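Local structure of NAD-dependent epimerase/dehydratase (Methylobacillus flagellatus KT, 3GPI) at residues A[20-23]-A[24-27]; A[194-197]-A[198-202]; A[163-166]-A[167-170]. The protein is of unknown function but probably binds a nicotinamide adenine dinucleotide through the Rossmann fold of the NAD-dependent epimerase/dehydratase family. All blocks are in the same frame, centred on the assembly; numbering follows the deposited sequence.

Contact 1: A[20-23]-A[24-27]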
# COMPACT_ATOMS: atom_id res chain seq x y z
N ARG A 20 5.76 -6.78 -11.77
CA ARG A 20 6.21 -8.15 -12.02
C ARG A 20 5.03 -9.08 -12.24
O ARG A 20 5.00 -9.87 -13.19
CB ARG A 20 7.09 -8.62 -10.86
CG ARG A 20 7.73 -9.99 -11.04
CD ARG A 20 8.41 -10.53 -9.74
NE ARG A 20 7.41 -10.86 -8.71
CZ ARG A 20 6.73 -12.00 -8.65
NH1 ARG A 20 6.92 -12.94 -9.58
NH2 ARG A 20 5.85 -12.23 -7.68
N ARG A 21 4.01 -8.94 -11.39
CA ARG A 21 2.83 -9.79 -11.48
C ARG A 21 2.03 -9.51 -12.75
O ARG A 21 1.65 -10.44 -13.47
CB ARG A 21 1.97 -9.62 -10.22
CG ARG A 21 2.64 -10.23 -8.99
CD ARG A 21 1.93 -9.89 -7.65
NE ARG A 21 2.64 -10.56 -6.56
CZ ARG A 21 2.41 -11.80 -6.14
NH1 ARG A 21 1.37 -12.51 -6.59
NH2 ARG A 21 3.18 -12.29 -5.19
N LEU A 22 1.82 -8.23 -13.07
CA LEU A 22 1.03 -7.86 -14.23
C LEU A 22 1.74 -8.27 -15.51
O LEU A 22 1.07 -8.70 -16.45
CB LEU A 22 0.76 -6.36 -14.25
CG LEU A 22 -0.18 -5.88 -13.17
CD1 LEU A 22 -0.18 -4.38 -13.20
CD2 LEU A 22 -1.61 -6.47 -13.35
N THR A 23 3.06 -8.13 -15.56
CA THR A 23 3.80 -8.56 -16.75
C THR A 23 3.70 -10.07 -16.92
O THR A 23 3.49 -10.55 -18.07
CB THR A 23 5.26 -8.09 -16.65
OG1 THR A 23 5.29 -6.66 -16.68
CG2 THR A 23 6.09 -8.65 -17.80
N ALA A 24 3.78 -10.82 -15.81
CA ALA A 24 3.64 -12.27 -15.89
C ALA A 24 2.27 -12.70 -16.41
O ALA A 24 2.14 -13.76 -17.05
CB ALA A 24 3.93 -12.91 -14.56
N GLN A 25 1.25 -11.89 -16.14
CA GLN A 25 -0.09 -12.18 -16.61
C GLN A 25 -0.34 -11.72 -18.05
O GLN A 25 -1.41 -11.99 -18.61
CB GLN A 25 -1.09 -11.51 -15.71
CG GLN A 25 -1.11 -12.06 -14.32
CD GLN A 25 -2.09 -11.32 -13.48
OE1 GLN A 25 -2.03 -10.10 -13.36
NE2 GLN A 25 -3.02 -12.05 -12.90
N GLY A 26 0.66 -11.06 -18.64
CA GLY A 26 0.59 -10.73 -20.07
C GLY A 26 0.30 -9.30 -20.41
O GLY A 26 0.17 -8.95 -21.57
N HIS A 27 0.15 -8.46 -19.39
CA HIS A 27 -0.06 -7.03 -19.63
C HIS A 27 1.20 -6.30 -20.11
O HIS A 27 2.32 -6.70 -19.80
CB HIS A 27 -0.53 -6.33 -18.34
CG HIS A 27 -1.85 -6.81 -17.83
ND1 HIS A 27 -3.04 -6.21 -18.16
CD2 HIS A 27 -2.16 -7.81 -16.97
CE1 HIS A 27 -4.04 -6.83 -17.54
NE2 HIS A 27 -3.53 -7.83 -16.84
O HOH W 1 3.39 -9.28 -20.79
O HOH W 2 4.90 -5.63 -19.44
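Leu22 and His27 meet through backbone and side chain alike where the helix ends. The amide N of His27 donates to Leu22 O over 3.1 Å, and, nested within it, Gly26 N donates to Thr23 O at 2.9 Å. This shorter bond arrives above the carbonyl plane, 66° out of it. Ordinary helical pairing persists just before this point, with Ala24 N 3.0 Å from Arg20 O. Leu22 O also lies at the edge of the imidazole, near its plane, 3.4 Å from His27 CD2. The ring can reach back because His27 CG stands beside its own backbone N (chi1 -63°), and CD2 of His27 then touches CD2 of Leu22 at 3.9 Å. Gln25 OE1 lies 3.7 Å from the same methyl, Leu22 CD2.

Water 1 gives hydrogen bonds to both Thr23 O and His27 O, while water 2 links His27 O with Thr23 OG1. That hydroxyl is also tied to Ala19 O, and His27 ND1 is fixed by Ser4 O. Further back, Glu17 OE2 forms salt bridges with both Arg20 and Arg21. Leu22 packs inward on Ile6 and Val29. Gly26 adopts a positive phi of 105°, which would press a CB against the preceding carbonyl. The two bonds and the positive phi at Gly26 make a Schellman motif, accompanied by the Leu22–His27 side-chain touch and here turning helix 13-24 into strand 29-33 of the Rossmann-type sheet.

Contact 2: A[194-197]-A[198-202]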
# COMPACT_ATOMS: atom_id res chain seq x y z
N ILE A 194 -4.13 -5.63 -6.04
CA ILE A 194 -4.32 -4.70 -7.16
C ILE A 194 -4.36 -5.44 -8.50
O ILE A 194 -5.23 -5.17 -9.34
CB ILE A 194 -3.24 -3.63 -7.22
CG1 ILE A 194 -3.27 -2.81 -5.93
CG2 ILE A 194 -3.40 -2.76 -8.46
CD1 ILE A 194 -2.08 -1.89 -5.77
N ALA A 195 -3.48 -6.43 -8.68
CA ALA A 195 -3.53 -7.23 -9.92
C ALA A 195 -4.83 -7.96 -10.03
O ALA A 195 -5.39 -8.07 -11.14
CB ALA A 195 -2.37 -8.22 -9.99
N TYR A 196 -5.35 -8.46 -8.91
CA TYR A 196 -6.63 -9.15 -8.92
C TYR A 196 -7.75 -8.19 -9.34
O TYR A 196 -8.62 -8.54 -10.19
CB TYR A 196 -6.92 -9.76 -7.55
CG TYR A 196 -8.27 -10.38 -7.37
CD1 TYR A 196 -8.53 -11.65 -7.89
CD2 TYR A 196 -9.26 -9.73 -6.62
CE1 TYR A 196 -9.74 -12.24 -7.69
CE2 TYR A 196 -10.52 -10.33 -6.44
CZ TYR A 196 -10.73 -11.59 -6.97
OH TYR A 196 -11.96 -12.19 -6.79
N LEU A 197 -7.72 -6.97 -8.82
CA LEU A 197 -8.79 -6.02 -9.18
C LEU A 197 -8.67 -5.66 -10.65
O LEU A 197 -9.66 -5.41 -11.32
CB LEU A 197 -8.72 -4.75 -8.33
CG LEU A 197 -9.02 -4.96 -6.85
CD1 LEU A 197 -8.89 -3.63 -6.15
CD2 LEU A 197 -10.43 -5.57 -6.65
N ILE A 198 -7.45 -5.63 -11.19
CA ILE A 198 -7.25 -5.34 -12.60
C ILE A 198 -7.81 -6.46 -13.44
O ILE A 198 -8.43 -6.18 -14.48
CB ILE A 198 -5.73 -5.04 -12.86
CG1 ILE A 198 -5.40 -3.63 -12.36
CG2 ILE A 198 -5.38 -5.17 -14.38
CD1 ILE A 198 -3.91 -3.35 -12.29
N GLN A 199 -7.60 -7.71 -13.02
CA GLN A 199 -8.17 -8.88 -13.72
C GLN A 199 -9.70 -8.88 -13.67
O GLN A 199 -10.35 -9.29 -14.65
CB GLN A 199 -7.59 -10.17 -13.16
CG GLN A 199 -8.08 -11.42 -13.89
CD GLN A 199 -7.54 -12.69 -13.28
OE1 GLN A 199 -7.96 -13.09 -12.19
NE2 GLN A 199 -6.61 -13.33 -13.98
N GLN A 200 -10.27 -8.39 -12.57
CA GLN A 200 -11.71 -8.38 -12.35
C GLN A 200 -12.38 -7.17 -13.03
O GLN A 200 -13.59 -7.25 -13.33
CB GLN A 200 -12.03 -8.36 -10.83
CG GLN A 200 -11.58 -9.62 -10.07
CD GLN A 200 -12.63 -10.71 -10.00
OE1 GLN A 200 -12.39 -11.87 -10.38
NE2 GLN A 200 -13.79 -10.36 -9.47
N ARG A 201 -11.64 -6.07 -13.24
CA ARG A 201 -12.21 -4.73 -13.59
C ARG A 201 -13.17 -4.81 -14.76
O ARG A 201 -14.24 -4.19 -14.72
CB ARG A 201 -11.10 -3.65 -13.81
CG ARG A 201 -11.48 -2.32 -14.56
CD ARG A 201 -12.56 -1.40 -13.89
NE ARG A 201 -12.82 -0.19 -14.69
CZ ARG A 201 -13.55 -0.14 -15.80
NH1 ARG A 201 -14.11 -1.24 -16.30
NH2 ARG A 201 -13.71 1.03 -16.42
N SER A 202 -12.82 -5.61 -15.76
CA SER A 202 -13.63 -5.67 -16.97
C SER A 202 -15.01 -6.30 -16.78
O SER A 202 -15.90 -6.06 -17.60
CB SER A 202 -12.88 -6.42 -18.07
OG SER A 202 -11.63 -5.78 -18.30
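Tyr196 places CG anti to its backbone N (chi1 174°), which carries the ring outward, its end coming near Gln200, while Gln200 folds at chi2 (-91°) so that its chain bends across that ring. The result is a stack between residues four apart. Gln200 CG sits over the centre of one ring face, 3.8 Å from the Tyr196 centroid, a CH-pi contact, and the amide continues over the phenol end, with Gln200 CD 3.7 Å from Tyr196 CZ. Ring and amide planes are only 11° apart, so the amide lies flat against the aromatic surface. The phenol OH is hydrogen-bonded to Ser257 O, which helps to fix the ring. With an alanine in place of this tyrosine, the Gln200 side chain would probably lose the surface it lies on and be free to turn, and Ser257 O would lose its phenol partner.

Beneath the stack, Gln200 N bonds to Tyr196 O at 2.9 Å, and Gln200 CG lies 3.2 Å from the same oxygen. The preceding steps are also helical: Ile198 N to Ile194 O and Gln199 N to Ala195 O, each 2.9 Å. Arg201 N makes a weak bond to Leu197 O, and the Arg201 guanidinium turns to Gln102 O. On the buried face Ile194 CG2 touches Ile198 CD1 at 3.9 Å. This side packs on Leu18 and Leu22 of helix 13-24 and on Leu152 and Phe105 of the sheet. With the polar–aromatic stack on its outer side, the helix turns an apolar face to the strands and to another helix, which is typical of a helix flanking the sheet of an alpha/beta Rossmann-type fold.

Contact 3: A[163-166]-A[167-170]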
# COMPACT_ATOMS: atom_id res chain seq x y z
N LEU A 163 11.58 -4.61 7.04
CA LEU A 163 11.76 -5.51 8.17
C LEU A 163 11.96 -4.78 9.50
O LEU A 163 12.48 -5.39 10.47
CB LEU A 163 12.97 -6.44 7.92
CG LEU A 163 12.88 -7.26 6.62
CD1 LEU A 163 14.20 -8.03 6.42
CD2 LEU A 163 11.72 -8.23 6.58
N ARG A 164 11.53 -3.52 9.60
CA ARG A 164 11.67 -2.77 10.85
C ARG A 164 11.16 -3.51 12.09
O ARG A 164 11.79 -3.45 13.14
CB ARG A 164 11.06 -1.38 10.82
CG ARG A 164 11.52 -0.54 11.99
CD ARG A 164 11.04 0.88 11.93
NE ARG A 164 10.90 1.41 13.29
CZ ARG A 164 11.88 2.01 13.98
NH1 ARG A 164 13.08 2.18 13.44
NH2 ARG A 164 11.63 2.45 15.21
N MET A 165 10.02 -4.19 12.02
CA MET A 165 9.48 -4.85 13.21
C MET A 165 10.40 -5.99 13.66
O MET A 165 10.55 -6.25 14.86
CB MET A 165 8.06 -5.41 12.96
CG MET A 165 6.90 -4.38 12.98
SD MET A 165 6.74 -3.34 14.48
CE MET A 165 7.70 -1.97 13.89
N ILE A 166 10.98 -6.68 12.68
CA ILE A 166 11.93 -7.78 12.98
C ILE A 166 13.15 -7.24 13.70
O ILE A 166 13.59 -7.85 14.70
CB ILE A 166 12.34 -8.55 11.70
CG1 ILE A 166 11.18 -9.43 11.25
CG2 ILE A 166 13.61 -9.43 11.91
CD1 ILE A 166 11.42 -10.15 9.94
N ARG A 167 13.66 -6.11 13.24
CA ARG A 167 14.83 -5.52 13.90
C ARG A 167 14.45 -4.96 15.26
O ARG A 167 15.16 -5.23 16.24
CB ARG A 167 15.48 -4.44 13.02
CG ARG A 167 16.11 -5.03 11.74
CD ARG A 167 16.85 -3.95 10.95
NE ARG A 167 16.01 -2.77 10.67
CZ ARG A 167 15.31 -2.59 9.55
NH1 ARG A 167 15.29 -3.49 8.58
NH2 ARG A 167 14.61 -1.49 9.42
N GLN A 168 13.33 -4.25 15.37
CA GLN A 168 12.93 -3.67 16.63
C GLN A 168 12.69 -4.78 17.68
O GLN A 168 12.93 -4.58 18.88
CB GLN A 168 11.66 -2.86 16.50
CG GLN A 168 11.31 -2.11 17.81
CD GLN A 168 10.22 -1.05 17.72
OE1 GLN A 168 9.21 -1.20 17.01
NE2 GLN A 168 10.40 0.00 18.50
N ALA A 169 12.19 -5.92 17.26
CA ALA A 169 11.93 -7.03 18.17
C ALA A 169 13.21 -7.55 18.82
O ALA A 169 13.15 -8.20 19.85
CB ALA A 169 11.24 -8.16 17.40
N GLN A 170 14.36 -7.23 18.22
CA GLN A 170 15.66 -7.70 18.72
C GLN A 170 16.15 -6.84 19.87
O GLN A 170 17.14 -7.21 20.55
CB GLN A 170 16.68 -7.69 17.58
CG GLN A 170 16.45 -8.78 16.52
CD GLN A 170 17.42 -8.69 15.38
OE1 GLN A 170 18.45 -8.03 15.51
NE2 GLN A 170 17.10 -9.33 14.27
O HOH W 3 13.89 -2.91 6.33
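Arg167 folds back over the helix start, laying one face of its guanidinium on the backbone of Leu163 and Arg164; NH2 of Arg167 is 3.5 Å from Arg164 CA. A bend at chi3 (-53°) turns the group there. Its edge meets water 3, which accepts from Arg167 NH1 at 2.7 Å and from Leu163 N at 3.0 Å, so one water serves the amide of the N-cap residue and one N-H of Arg167.

Inside the turn three carbonyls are matched in helical fashion. Arg167 N reaches Leu163 O at 3.1 Å, Gln168 N reaches Arg164 O at 2.8 Å in a nearly straight bond (167°), and Ala169 N reaches Met165 O at 2.9 Å. Past them, Gln170 N takes Arg167 O, also at 2.9 Å. The side chain of Gln231 serves two groups, giving its NE2 to Ile166 O and receiving Gln170 NE2 at its OE1. Trp175 NE1 donates to Gln168 O, and Gln168 NE2 makes a weak hydrogen bond to Gln174 O.

This short helix, 164-168, lies in the beta-alpha-beta crossover between parallel strands 149-158 and 181-186; Ile166 rests on Tyr270 and Met277 of helix 266-277, and Ala169 on Leu227 of helix 220-230.

Overall arrangement
Contacts 1 and 2 are neighbours, with centres about 12 Å apart, and they lie at the end of helix 13-24 and within helix 187-201, which pack against each other here: Leu22 CD2 meets Ala195 CB at 3.9 Å and His27 CE1 meets Ile198 CG2 at 3.8 Å. Contact 1 lies mostly at the surface, whereas contact 2 buries half of its touching residues. Contact 3 is partly buried but remote, its centre about 33 Å from that of contact 2, on the opposite side of the chain's centre. Their chemistry differs accordingly: a glycine-dependent helix end with bridging waters in 20-27, an aromatic–amide stack in 194-202, and an arginine folded over a helix start in 163-170.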